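Local coordinates for putative uncharacterized protein (Pseudomonas phage 201phi2-1, PDB 3R4V) that belongs to the phage tubulin-like proteins and binds guanosine-5'-diphosphate at the C-terminal ends of the parallel strands of its central beta-sheet, at residues V114-G119 against D166-K171; R173-L178 against C209-E214; V86-G91 against I131-T136; N16-L21 against V28-T33. All blocks are in the same frame, centred on the assembly; numbering follows the deposited sequence. Where two conformers were deposited one is given.

Interaction 1: residues V114-G119 against D166-K171; sequences VSFVVG and DEIAEK. With GDP (guanosine-5'-diphosphate), chain B.
Apolar packing of Phe116 and Val118 against Ile168 and Lys171 lays helix 161-178 over strand 113-119, inside the Rossmann-like nucleotide-binding half of a tubulin-type fold. The two run almost antiparallel, at 171° between axes 10.1 Å apart, as expected of a helix lying along a strand in an alpha/beta sheet. The helix is probably the counterpart of the core helix of tubulins, since Asn165 near its start is hydrogen-bonded to guanosine-5'-diphosphate. Ile168 spans both strand residues. Its CG2 branch rests on Phe116 CB at 4.0 Å, while its CD1 end presses on Val118 CG2 at 3.5 Å, tight for two carbons. Val118 divides its branches: CG1, anti to the backbone N (chi1 168°), meets N2 of the ligand at 3.7 Å, and CG2, beside that N, is turned to the helix. At the other end of the contact, CE1 of the Phe116 ring comes to 3.5 Å from Lys171 CB. Beyond that, the extended Lys171 chain leads back along its own helix. There NZ, which also bonds Asn151, reaches Glu167 OE1 at 2.8 Å on the anti side of the carboxylate, and Glu167 OE2 pairs with Arg159.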
# COMPACT_ATOMS: atom_id res chain seq x y z
N VAL A 114 -3.23 -8.10 -0.81
CA VAL A 114 -2.20 -7.24 -1.39
C VAL A 114 -2.40 -5.82 -0.89
O VAL A 114 -3.48 -5.48 -0.41
CB VAL A 114 -2.19 -7.24 -2.93
CG1 VAL A 114 -1.93 -8.65 -3.46
CG2 VAL A 114 -3.50 -6.67 -3.50
N SER A 115 -1.36 -4.99 -0.98
CA SER A 115 -1.46 -3.60 -0.53
C SER A 115 -1.15 -2.65 -1.66
O SER A 115 -0.40 -2.98 -2.57
CB SER A 115 -0.47 -3.34 0.60
OG SER A 115 -0.72 -4.22 1.69
N PHE A 116 -1.72 -1.45 -1.59
CA PHE A 116 -1.39 -0.38 -2.51
C PHE A 116 -0.79 0.75 -1.67
O PHE A 116 -1.48 1.33 -0.82
CB PHE A 116 -2.64 0.10 -3.24
CG PHE A 116 -3.10 -0.86 -4.31
CD1 PHE A 116 -2.68 -0.71 -5.62
CD2 PHE A 116 -3.89 -1.95 -3.98
CE1 PHE A 116 -3.07 -1.61 -6.59
CE2 PHE A 116 -4.27 -2.87 -4.96
CZ PHE A 116 -3.87 -2.69 -6.25
N VAL A 117 0.50 1.04 -1.87
CA VAL A 117 1.18 1.98 -0.98
C VAL A 117 1.80 3.11 -1.79
O VAL A 117 2.25 2.89 -2.92
CB VAL A 117 2.25 1.28 -0.11
CG1 VAL A 117 1.59 0.27 0.84
CG2 VAL A 117 3.33 0.63 -0.97
N VAL A 118 1.78 4.31 -1.23
CA VAL A 118 2.25 5.49 -1.96
C VAL A 118 3.61 5.94 -1.43
O VAL A 118 3.80 6.09 -0.22
CB VAL A 118 1.24 6.65 -1.85
CG1 VAL A 118 1.83 7.96 -2.35
CG2 VAL A 118 -0.03 6.33 -2.61
N GLY A 119 4.55 6.17 -2.34
CA GLY A 119 5.84 6.73 -1.98
C GLY A 119 5.77 8.25 -1.98
O GLY A 119 5.79 8.89 -3.05
N ASP A 166 -6.49 8.45 -8.67
CA ASP A 166 -7.32 7.85 -9.72
C ASP A 166 -6.69 6.56 -10.24
O ASP A 166 -7.38 5.55 -10.43
CB ASP A 166 -7.54 8.84 -10.88
CG ASP A 166 -8.62 9.87 -10.58
OD1 ASP A 166 -9.42 9.65 -9.65
OD2 ASP A 166 -8.67 10.91 -11.28
N GLU A 167 -5.38 6.58 -10.46
CA GLU A 167 -4.68 5.40 -10.96
C GLU A 167 -4.78 4.27 -9.94
O GLU A 167 -4.97 3.11 -10.29
CB GLU A 167 -3.21 5.71 -11.23
CG GLU A 167 -2.34 4.46 -11.24
CD GLU A 167 -0.86 4.78 -11.38
OE1 GLU A 167 -0.03 4.01 -10.84
OE2 GLU A 167 -0.53 5.79 -12.04
N ILE A 168 -4.65 4.61 -8.67
CA ILE A 168 -4.68 3.58 -7.65
C ILE A 168 -6.07 2.96 -7.58
O ILE A 168 -6.21 1.75 -7.53
CB ILE A 168 -4.27 4.12 -6.26
CG1 ILE A 168 -2.77 4.47 -6.28
CG2 ILE A 168 -4.56 3.08 -5.18
CD1 ILE A 168 -2.26 5.15 -4.99
N ALA A 169 -7.10 3.78 -7.60
CA ALA A 169 -8.46 3.25 -7.55
C ALA A 169 -8.73 2.31 -8.73
O ALA A 169 -9.40 1.29 -8.57
CB ALA A 169 -9.49 4.37 -7.50
N GLU A 170 -8.22 2.66 -9.90
CA GLU A 170 -8.47 1.82 -11.08
C GLU A 170 -7.74 0.48 -10.97
O GLU A 170 -8.24 -0.54 -11.45
CB GLU A 170 -8.10 2.54 -12.37
CG GLU A 170 -9.12 3.59 -12.80
CD GLU A 170 -10.46 2.98 -13.18
OE1 GLU A 170 -10.48 1.86 -13.73
OE2 GLU A 170 -11.50 3.63 -12.92
N LYS A 171 -6.57 0.48 -10.34
CA LYS A 171 -5.86 -0.77 -10.09
C LYS A 171 -6.57 -1.61 -9.04
O LYS A 171 -6.66 -2.83 -9.17
CB LYS A 171 -4.42 -0.51 -9.64
CG LYS A 171 -3.50 0.03 -10.72
CD LYS A 171 -2.20 0.47 -10.06
CE LYS A 171 -1.12 0.84 -11.05
NZ LYS A 171 0.12 1.22 -10.29
PB GDP B . -1.28 10.30 7.24
O1B GDP B . -2.71 10.74 7.42
O2B GDP B . -1.27 8.82 6.97
O3B GDP B . -0.46 10.65 8.48
O3A GDP B . -0.62 11.11 6.03
PA GDP B . -1.26 11.34 4.57
O1A GDP B . -2.48 12.25 4.60
O2A GDP B . -1.57 10.03 3.90
O5' GDP B . -0.07 12.09 3.87
C5' GDP B . 1.25 11.52 3.81
C4' GDP B . 2.00 12.05 2.59
O4' GDP B . 1.43 11.49 1.40
C3' GDP B . 1.88 13.56 2.41
O3' GDP B . 2.97 14.22 3.05
C2' GDP B . 1.94 13.73 0.91
O2' GDP B . 3.30 13.72 0.46
C1' GDP B . 1.31 12.48 0.36
N9 GDP B . -0.14 12.61 0.13
C8 GDP B . -1.05 13.25 0.91
N7 GDP B . -2.30 13.11 0.41
C5 GDP B . -2.22 12.34 -0.70
C6 GDP B . -3.15 11.79 -1.70
O6 GDP B . -4.37 12.02 -1.63
N1 GDP B . -2.64 11.03 -2.69
C2 GDP B . -1.32 10.77 -2.79
N2 GDP B . -0.85 10.00 -3.81
N3 GDP B . -0.41 11.24 -1.90
C4 GDP B . -0.80 12.01 -0.86

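Interaction 2: residues R173-L178 against C209-E214; sequences RKVVLL and CELHIE
No two flat groups stack between 173-178 and 209-214; Val175, Lys174, Leu211 and Ile213 meet through aliphatic atoms alone, and the flat group beside them is the ring of Phe116, whose CZ touches both Val175 CG2 and Ile213 CD1. In this tubulin-like fold the last turns of helix 161-178 pass strand 208-214 here, where the sheet continues into the C-terminal, phage tubulin-like part. Helix and strand cross at 89°, their axes 10.6 Å apart, so the contact covers little length of either. Ile213 does most of the work by splitting its two branches over adjacent helix residues. CD1, at the end of the branch that lies beside the backbone N (chi1 -59°), meets Val175 CG2 at 4.0 Å, the two side chains running at about a right angle. Val175 CG2 also faces Leu211 CD2 at 4.4 Å, a looser touch. Leu211 in turn packs on Val114 of the next strand but one, and Leu178, one turn on from Lys174, packs on Phe267 and Leu230. The charged end of Lys174 leaves this apolar patch: its chain bends at the last torsion, and NZ makes a long, weak ion pair with Asp262. Its methylenes serve as packing surface, with CD 3.6 Å from Ile213 CG2.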
# COMPACT_ATOMS: atom_id res chain seq x y z
N ARG A 173 -9.75 -1.70 -8.45
CA ARG A 173 -10.87 -2.32 -9.16
C ARG A 173 -10.47 -3.56 -9.95
O ARG A 173 -11.25 -4.51 -10.05
CB ARG A 173 -11.53 -1.31 -10.09
CG ARG A 173 -12.13 -0.13 -9.35
CD ARG A 173 -13.10 0.61 -10.24
NE ARG A 173 -13.68 1.76 -9.55
CZ ARG A 173 -14.74 1.71 -8.75
NH1 ARG A 173 -15.36 0.56 -8.51
NH2 ARG A 173 -15.18 2.82 -8.18
N LYS A 174 -9.28 -3.56 -10.54
CA LYS A 174 -8.83 -4.75 -11.26
C LYS A 174 -8.61 -5.90 -10.28
O LYS A 174 -8.90 -7.04 -10.60
CB LYS A 174 -7.56 -4.48 -12.10
CG LYS A 174 -7.77 -3.56 -13.30
CD LYS A 174 -6.45 -3.32 -14.03
CE LYS A 174 -6.66 -2.70 -15.41
NZ LYS A 174 -7.39 -1.41 -15.39
N VAL A 175 -8.10 -5.60 -9.08
CA VAL A 175 -7.92 -6.65 -8.08
C VAL A 175 -9.28 -7.12 -7.56
O VAL A 175 -9.47 -8.31 -7.31
CB VAL A 175 -7.01 -6.19 -6.89
CG1 VAL A 175 -6.90 -7.32 -5.87
CG2 VAL A 175 -5.65 -5.83 -7.42
N VAL A 176 -10.22 -6.19 -7.38
CA VAL A 176 -11.57 -6.56 -6.94
C VAL A 176 -12.18 -7.49 -7.98
O VAL A 176 -12.82 -8.48 -7.63
CB VAL A 176 -12.47 -5.34 -6.70
CG1 VAL A 176 -13.92 -5.76 -6.51
CG2 VAL A 176 -11.97 -4.57 -5.46
N LEU A 177 -11.92 -7.19 -9.24
CA LEU A 177 -12.40 -8.04 -10.35
C LEU A 177 -11.73 -9.41 -10.28
O LEU A 177 -12.40 -10.45 -10.34
CB LEU A 177 -12.09 -7.37 -11.68
CG LEU A 177 -12.23 -8.23 -12.93
CD1 LEU A 177 -13.69 -8.56 -13.15
CD2 LEU A 177 -11.63 -7.52 -14.13
N LEU A 178 -10.40 -9.41 -10.17
CA LEU A 178 -9.63 -10.64 -10.06
C LEU A 178 -10.22 -11.60 -9.04
O LEU A 178 -10.35 -12.80 -9.33
CB LEU A 178 -8.17 -10.33 -9.70
CG LEU A 178 -7.27 -11.53 -9.37
CD1 LEU A 178 -7.13 -12.43 -10.60
CD2 LEU A 178 -5.88 -11.09 -8.86
N CYS A 209 7.40 -7.85 -1.68
CA CYS A 209 7.35 -8.10 -3.11
C CYS A 209 6.52 -7.01 -3.76
O CYS A 209 5.70 -6.39 -3.11
CB CYS A 209 6.63 -9.42 -3.36
SG CYS A 209 7.50 -10.84 -2.72
N GLU A 210 6.72 -6.80 -5.06
CA GLU A 210 5.86 -5.89 -5.80
C GLU A 210 4.81 -6.63 -6.60
O GLU A 210 5.06 -7.70 -7.14
CB GLU A 210 6.65 -5.06 -6.80
CG GLU A 210 7.45 -3.90 -6.26
CD GLU A 210 8.09 -3.12 -7.41
OE1 GLU A 210 7.46 -2.17 -7.92
OE2 GLU A 210 9.22 -3.47 -7.84
N LEU A 211 3.64 -6.02 -6.70
CA LEU A 211 2.57 -6.47 -7.56
C LEU A 211 2.58 -5.57 -8.78
O LEU A 211 2.54 -4.34 -8.66
CB LEU A 211 1.24 -6.32 -6.85
CG LEU A 211 -0.03 -6.54 -7.67
CD1 LEU A 211 -0.02 -7.93 -8.33
CD2 LEU A 211 -1.28 -6.34 -6.87
N HIS A 212 2.60 -6.18 -9.96
CA HIS A 212 2.55 -5.43 -11.21
C HIS A 212 1.27 -5.83 -11.90
O HIS A 212 0.99 -7.02 -12.04
CB HIS A 212 3.73 -5.78 -12.11
CG HIS A 212 5.06 -5.53 -11.48
ND1 HIS A 212 5.77 -4.37 -11.68
CD2 HIS A 212 5.80 -6.30 -10.64
CE1 HIS A 212 6.91 -4.44 -11.00
NE2 HIS A 212 6.95 -5.59 -10.36
N ILE A 213 0.49 -4.84 -12.33
CA ILE A 213 -0.81 -5.12 -12.94
C ILE A 213 -0.79 -4.61 -14.37
O ILE A 213 -0.79 -3.40 -14.61
CB ILE A 213 -1.97 -4.45 -12.14
CG1 ILE A 213 -1.98 -4.94 -10.68
CG2 ILE A 213 -3.31 -4.73 -12.83
CD1 ILE A 213 -2.87 -4.11 -9.76
N GLU A 214 -0.75 -5.53 -15.33
CA GLU A 214 -0.49 -5.15 -16.71
C GLU A 214 -1.63 -5.64 -17.58
O GLU A 214 -2.27 -6.64 -17.26
CB GLU A 214 0.81 -5.79 -17.20
CG GLU A 214 2.00 -5.56 -16.28
CD GLU A 214 2.36 -4.10 -16.16
OE1 GLU A 214 1.99 -3.32 -17.07
OE2 GLU A 214 3.01 -3.74 -15.16

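Interaction 3: residues V86-G91 against I131-T136; sequences VCYSLG and IDTMKT. With GDP (guanosine-5'-diphosphate), chain B.
Strand 84-89 ends beside helix 124-144, where the chain drops into a helical turn conformation at Leu90 and brings the CA atoms of Leu90 and Thr133 within 5.7 Å of each other. Leu90 forks over the helix. Its CD2 presses on Thr133 CG2 at 3.5 Å and its CD1 lies 3.9 Å from Met134 SD; the Met134 chain, bent at chi2 and chi3, crosses Leu90 at a slant. The hydroxyl of Thr133 stands 3.1 Å from Leu90 O, but its stronger partner is Asn129 O one turn earlier, and its single proton may serve either. The same Thr133 methyl is met by Tyr88 at the ring edge, near the ring plane, CE1 being 4.1 Å away. The Tyr88 rotamer, with CG between backbone N and carbonyl carbon (chi1 54°), lays that edge against the methyl. Ser89 points the other way, off the helix and into the nucleotide pocket. Its OG donates to O4' of guanosine-5'-diphosphate at 3.1 Å and accepts from Gly91 N at 3.2 Å, nearly straight at 165°, which closes an ST turn and ties the ribose contact to the loop backbone. The run that follows, with Gly93, Ser94, Gly95 and Ser96, resembles the glycine-rich signature loop of tubulins and FtsZ; Gly93 N and Gly95 N also bond the ligand.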
# COMPACT_ATOMS: atom_id res chain seq x y z
N VAL A 86 -5.26 -3.62 1.13
CA VAL A 86 -4.90 -2.57 2.09
C VAL A 86 -4.26 -1.38 1.37
O VAL A 86 -3.46 -1.58 0.47
CB VAL A 86 -3.89 -3.09 3.10
CG1 VAL A 86 -3.76 -2.08 4.25
CG2 VAL A 86 -4.31 -4.45 3.61
N CYS A 87 -4.59 -0.16 1.78
CA CYS A 87 -4.12 1.01 1.03
C CYS A 87 -3.79 2.19 1.93
O CYS A 87 -4.61 2.61 2.75
CB CYS A 87 -5.19 1.42 -0.01
SG CYS A 87 -4.83 2.97 -0.89
N TYR A 88 -2.59 2.73 1.78
CA TYR A 88 -2.16 3.85 2.60
C TYR A 88 -0.89 4.47 2.04
O TYR A 88 -0.23 3.87 1.19
CB TYR A 88 -1.93 3.37 4.04
CG TYR A 88 -0.97 2.20 4.15
CD1 TYR A 88 0.38 2.41 4.39
CD2 TYR A 88 -1.41 0.88 4.02
CE1 TYR A 88 1.28 1.33 4.50
CE2 TYR A 88 -0.52 -0.20 4.14
CZ TYR A 88 0.82 0.05 4.37
OH TYR A 88 1.71 -1.01 4.47
N SER A 89 -0.54 5.66 2.53
CA SER A 89 0.73 6.29 2.21
C SER A 89 1.86 5.77 3.11
O SER A 89 1.67 5.62 4.32
CB SER A 89 0.63 7.81 2.34
OG SER A 89 1.85 8.44 1.95
N LEU A 90 3.03 5.53 2.52
CA LEU A 90 4.21 5.15 3.29
C LEU A 90 4.81 6.34 4.02
O LEU A 90 5.65 6.15 4.91
CB LEU A 90 5.29 4.59 2.38
CG LEU A 90 4.94 3.39 1.52
CD1 LEU A 90 6.03 3.19 0.47
CD2 LEU A 90 4.79 2.16 2.42
N GLY A 91 4.41 7.55 3.65
CA GLY A 91 5.17 8.73 4.07
C GLY A 91 4.60 9.61 5.16
O GLY A 91 5.27 10.54 5.60
N ILE A 131 11.02 5.05 3.91
CA ILE A 131 12.05 4.05 4.21
C ILE A 131 11.67 3.19 5.40
O ILE A 131 11.71 1.96 5.33
CB ILE A 131 13.39 4.71 4.51
CG1 ILE A 131 13.94 5.39 3.26
CG2 ILE A 131 14.38 3.66 5.03
CD1 ILE A 131 15.02 6.41 3.56
N ASP A 132 11.30 3.83 6.51
CA ASP A 132 10.96 3.08 7.72
C ASP A 132 9.73 2.20 7.51
O ASP A 132 9.65 1.10 8.04
CB ASP A 132 10.76 3.99 8.93
CG ASP A 132 12.03 4.70 9.35
OD1 ASP A 132 13.14 4.24 8.99
OD2 ASP A 132 11.91 5.72 10.07
N THR A 133 8.77 2.66 6.71
CA THR A 133 7.57 1.86 6.47
C THR A 133 7.85 0.66 5.55
O THR A 133 7.33 -0.44 5.79
CB THR A 133 6.42 2.74 5.96
OG1 THR A 133 6.25 3.84 6.87
CG2 THR A 133 5.13 1.94 5.92
N MET A 134 8.69 0.86 4.54
CA MET A 134 9.09 -0.27 3.70
C MET A 134 9.84 -1.30 4.56
O MET A 134 9.60 -2.49 4.44
CB MET A 134 9.96 0.18 2.53
CG MET A 134 9.18 0.90 1.42
SD MET A 134 8.00 -0.19 0.59
CE MET A 134 9.17 -1.18 -0.35
N LYS A 135 10.74 -0.81 5.42
CA LYS A 135 11.46 -1.70 6.34
C LYS A 135 10.50 -2.43 7.28
O LYS A 135 10.66 -3.63 7.54
CB LYS A 135 12.48 -0.91 7.16
CG LYS A 135 13.75 -0.56 6.39
CD LYS A 135 14.69 0.29 7.25
CE LYS A 135 15.98 0.61 6.52
NZ LYS A 135 16.89 -0.59 6.44
N THR A 136 9.50 -1.71 7.78
CA THR A 136 8.42 -2.32 8.56
C THR A 136 7.78 -3.49 7.82
O THR A 136 7.59 -4.57 8.39
CB THR A 136 7.32 -1.27 8.91
OG1 THR A 136 7.87 -0.29 9.81
CG2 THR A 136 6.14 -1.92 9.58
PB GDP B . -1.28 10.30 7.24
O1B GDP B . -2.71 10.74 7.42
O2B GDP B . -1.27 8.82 6.97
O3B GDP B . -0.46 10.65 8.48
O3A GDP B . -0.62 11.11 6.03
PA GDP B . -1.26 11.34 4.57
O1A GDP B . -2.48 12.25 4.60
O2A GDP B . -1.57 10.03 3.90
O5' GDP B . -0.07 12.09 3.87
C5' GDP B . 1.25 11.52 3.81
C4' GDP B . 2.00 12.05 2.59
O4' GDP B . 1.43 11.49 1.40
C3' GDP B . 1.88 13.56 2.41
O3' GDP B . 2.97 14.22 3.05
C2' GDP B . 1.94 13.73 0.91
O2' GDP B . 3.30 13.72 0.46
C1' GDP B . 1.31 12.48 0.36
N9 GDP B . -0.14 12.61 0.13
C8 GDP B . -1.05 13.25 0.91
N7 GDP B . -2.30 13.11 0.41
C5 GDP B . -2.22 12.34 -0.70
C6 GDP B . -3.15 11.79 -1.70
O6 GDP B . -4.37 12.02 -1.63
N1 GDP B . -2.64 11.03 -2.69
C2 GDP B . -1.32 10.77 -2.79
N2 GDP B . -0.85 10.00 -3.81
N3 GDP B . -0.41 11.24 -1.90
C4 GDP B . -0.80 12.01 -0.86

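Interaction 4: residues N16-L21 against V28-T33; sequences NVATKL and VHCFDT. With GDP (guanosine-5'-diphosphate), chain B.
Apolar contact comes first: Ala18 CB sits 3.6 Å from Cys30 SG, and this pair is where helix 11-18 meets strand 28-32 in the beta-alpha-beta unit that begins with strand 6-10. Cys30 carries its sulfur beside the backbone N (chi1 -60°), pointing at the helix. Farther along, the CG2 branch of Val28 lies 3.8 Å from Leu21 O, a methyl against a carbonyl; Leu21 itself, like Val28, leans on Phe9 of strand 6-10. No hydrogen bond joins the two segments.

Polar bonds stay within each segment or go outward. The carbonyl of Asn16 takes the hydroxyl of Thr19, OG1 to O at 2.7 Å, the donor tilted 18° from the carbonyl plane; Thr19 N is a weak second donor to it. Lys20 forms salt bridges to Glu162 and Asp166 of helix 161-178. At the end of the strand Asp32 OD2 receives Thr33 N at 2.8 Å, on the anti side and well out of the carboxylate plane.

The ligand contact is a single strong bond: Asn16 ND2 donates to O6 of guanosine-5'-diphosphate at 2.8 Å and 176°, practically straight. Asn16 OD1 accepts from Asn37 ND2, which fixes the flip of the amide and turns its NH2 toward the base. A donor held in this way suits the carbonyl oxygen of guanine, so the helix that packs on the strand through apolar atoms also presents Asn16 to the base, consistent with recognition of guanine O6.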
# COMPACT_ATOMS: atom_id res chain seq x y z
N ASN A 16 -8.55 9.41 1.08
CA ASN A 16 -8.74 10.09 -0.20
C ASN A 16 -8.99 9.08 -1.32
O ASN A 16 -9.87 9.28 -2.15
CB ASN A 16 -7.54 10.99 -0.53
CG ASN A 16 -7.38 12.16 0.44
OD1 ASN A 16 -8.27 12.47 1.24
ND2 ASN A 16 -6.24 12.84 0.34
N VAL A 17 -8.23 7.98 -1.34
CA VAL A 17 -8.46 6.95 -2.35
C VAL A 17 -9.83 6.30 -2.16
O VAL A 17 -10.53 6.02 -3.13
CB VAL A 17 -7.35 5.88 -2.34
CG1 VAL A 17 -7.70 4.75 -3.30
CG2 VAL A 17 -6.03 6.51 -2.74
N ALA A 18 -10.22 6.07 -0.91
CA ALA A 18 -11.53 5.50 -0.61
C ALA A 18 -12.71 6.27 -1.24
O ALA A 18 -13.70 5.66 -1.67
CB ALA A 18 -11.73 5.38 0.90
N THR A 19 -12.61 7.59 -1.31
CA THR A 19 -13.72 8.39 -1.85
C THR A 19 -14.06 7.95 -3.28
O THR A 19 -15.17 8.16 -3.75
CB THR A 19 -13.42 9.91 -1.83
OG1 THR A 19 -12.37 10.22 -2.76
CG2 THR A 19 -13.02 10.37 -0.43
N LYS A 20 -13.10 7.34 -3.95
CA LYS A 20 -13.29 6.96 -5.34
C LYS A 20 -13.88 5.57 -5.45
O LYS A 20 -14.23 5.11 -6.54
CB LYS A 20 -11.97 7.07 -6.10
CG LYS A 20 -11.38 8.46 -5.99
CD LYS A 20 -10.13 8.63 -6.81
CE LYS A 20 -9.74 10.10 -6.85
NZ LYS A 20 -10.88 10.94 -7.32
N LEU A 21 -14.01 4.90 -4.30
CA LEU A 21 -14.49 3.53 -4.26
C LEU A 21 -15.73 3.36 -3.38
O LEU A 21 -16.04 2.23 -2.97
CB LEU A 21 -13.36 2.61 -3.79
CG LEU A 21 -12.12 2.60 -4.69
CD1 LEU A 21 -10.89 2.01 -4.00
CD2 LEU A 21 -12.44 1.85 -5.98
N VAL A 28 -15.86 -1.70 2.14
CA VAL A 28 -14.81 -0.72 2.39
C VAL A 28 -14.72 -0.31 3.87
O VAL A 28 -15.72 0.05 4.50
CB VAL A 28 -15.02 0.53 1.50
CG1 VAL A 28 -13.99 1.59 1.80
CG2 VAL A 28 -14.97 0.15 0.01
N HIS A 29 -13.52 -0.39 4.43
CA HIS A 29 -13.27 -0.06 5.83
C HIS A 29 -12.14 0.95 5.92
O HIS A 29 -11.01 0.66 5.50
CB HIS A 29 -12.90 -1.32 6.61
CG HIS A 29 -13.98 -2.35 6.62
ND1 HIS A 29 -14.77 -2.60 7.72
CD2 HIS A 29 -14.42 -3.19 5.65
CE1 HIS A 29 -15.64 -3.55 7.43
NE2 HIS A 29 -15.45 -3.93 6.18
N CYS A 30 -12.43 2.12 6.49
CA CYS A 30 -11.43 3.19 6.58
C CYS A 30 -11.02 3.45 8.02
O CYS A 30 -11.85 3.39 8.92
CB CYS A 30 -11.99 4.49 6.00
SG CYS A 30 -12.45 4.37 4.27
N PHE A 31 -9.75 3.75 8.23
CA PHE A 31 -9.22 4.04 9.55
C PHE A 31 -8.30 5.26 9.52
O PHE A 31 -7.52 5.44 8.59
CB PHE A 31 -8.44 2.83 10.09
CG PHE A 31 -9.25 1.57 10.12
CD1 PHE A 31 -9.26 0.71 9.04
CD2 PHE A 31 -10.04 1.27 11.22
CE1 PHE A 31 -10.03 -0.44 9.06
CE2 PHE A 31 -10.81 0.13 11.25
CZ PHE A 31 -10.81 -0.73 10.16
N ASP A 32 -8.40 6.10 10.55
CA ASP A 32 -7.52 7.25 10.69
C ASP A 32 -7.47 7.65 12.16
O ASP A 32 -8.19 7.10 13.00
CB ASP A 32 -8.00 8.43 9.84
CG ASP A 32 -6.85 9.31 9.33
OD1 ASP A 32 -7.09 10.12 8.41
OD2 ASP A 32 -5.71 9.18 9.84
N THR A 33 -6.62 8.62 12.46
CA THR A 33 -6.39 9.07 13.83
C THR A 33 -7.17 10.35 14.13
O THR A 33 -7.27 10.77 15.29
CB THR A 33 -4.90 9.31 14.07
OG1 THR A 33 -4.38 10.14 13.02
CG2 THR A 33 -4.16 7.97 14.06
PB GDP B . -1.28 10.30 7.24
O1B GDP B . -2.71 10.74 7.42
O2B GDP B . -1.27 8.82 6.97
O3B GDP B . -0.46 10.65 8.48
O3A GDP B . -0.62 11.11 6.03
PA GDP B . -1.26 11.34 4.57
O1A GDP B . -2.48 12.25 4.60
O2A GDP B . -1.57 10.03 3.90
O5' GDP B . -0.07 12.09 3.87
C5' GDP B . 1.25 11.52 3.81
C4' GDP B . 2.00 12.05 2.59
O4' GDP B . 1.43 11.49 1.40
C3' GDP B . 1.88 13.56 2.41
O3' GDP B . 2.97 14.22 3.05
C2' GDP B . 1.94 13.73 0.91
O2' GDP B . 3.30 13.72 0.46
C1' GDP B . 1.31 12.48 0.36
N9 GDP B . -0.14 12.61 0.13
C8 GDP B . -1.05 13.25 0.91
N7 GDP B . -2.30 13.11 0.41
C5 GDP B . -2.22 12.34 -0.70
C6 GDP B . -3.15 11.79 -1.70
O6 GDP B . -4.37 12.02 -1.63
N1 GDP B . -2.64 11.03 -2.69
C2 GDP B . -1.32 10.77 -2.79
N2 GDP B . -0.85 10.00 -3.81
N3 GDP B . -0.41 11.24 -1.90
C4 GDP B . -0.80 12.01 -0.86

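Overall arrangement
Interactions 1, 3 and 4 are buried and each has a residue at guanosine-5'-diphosphate, whereas interaction 2 is partly buried and has no part in the pocket. Interactions 1 and 2 share helix 161-178, which runs along a strand in the first and across one in the second; they also touch where Lys171 CB packs on Ile213 CD1. Interactions 1 and 3 use neighbouring strands of the one sheet, joined by the probable hydrogen bonds Phe116 N to Val86 O and Val118 O to Leu90 N. Interaction 4 meets interaction 1 where Val17 CG1 packs on Ile168 CG2. The ligand is met differently at each: base N2 packing at 1, ribose bonding at 3, base O6 bonding at 4.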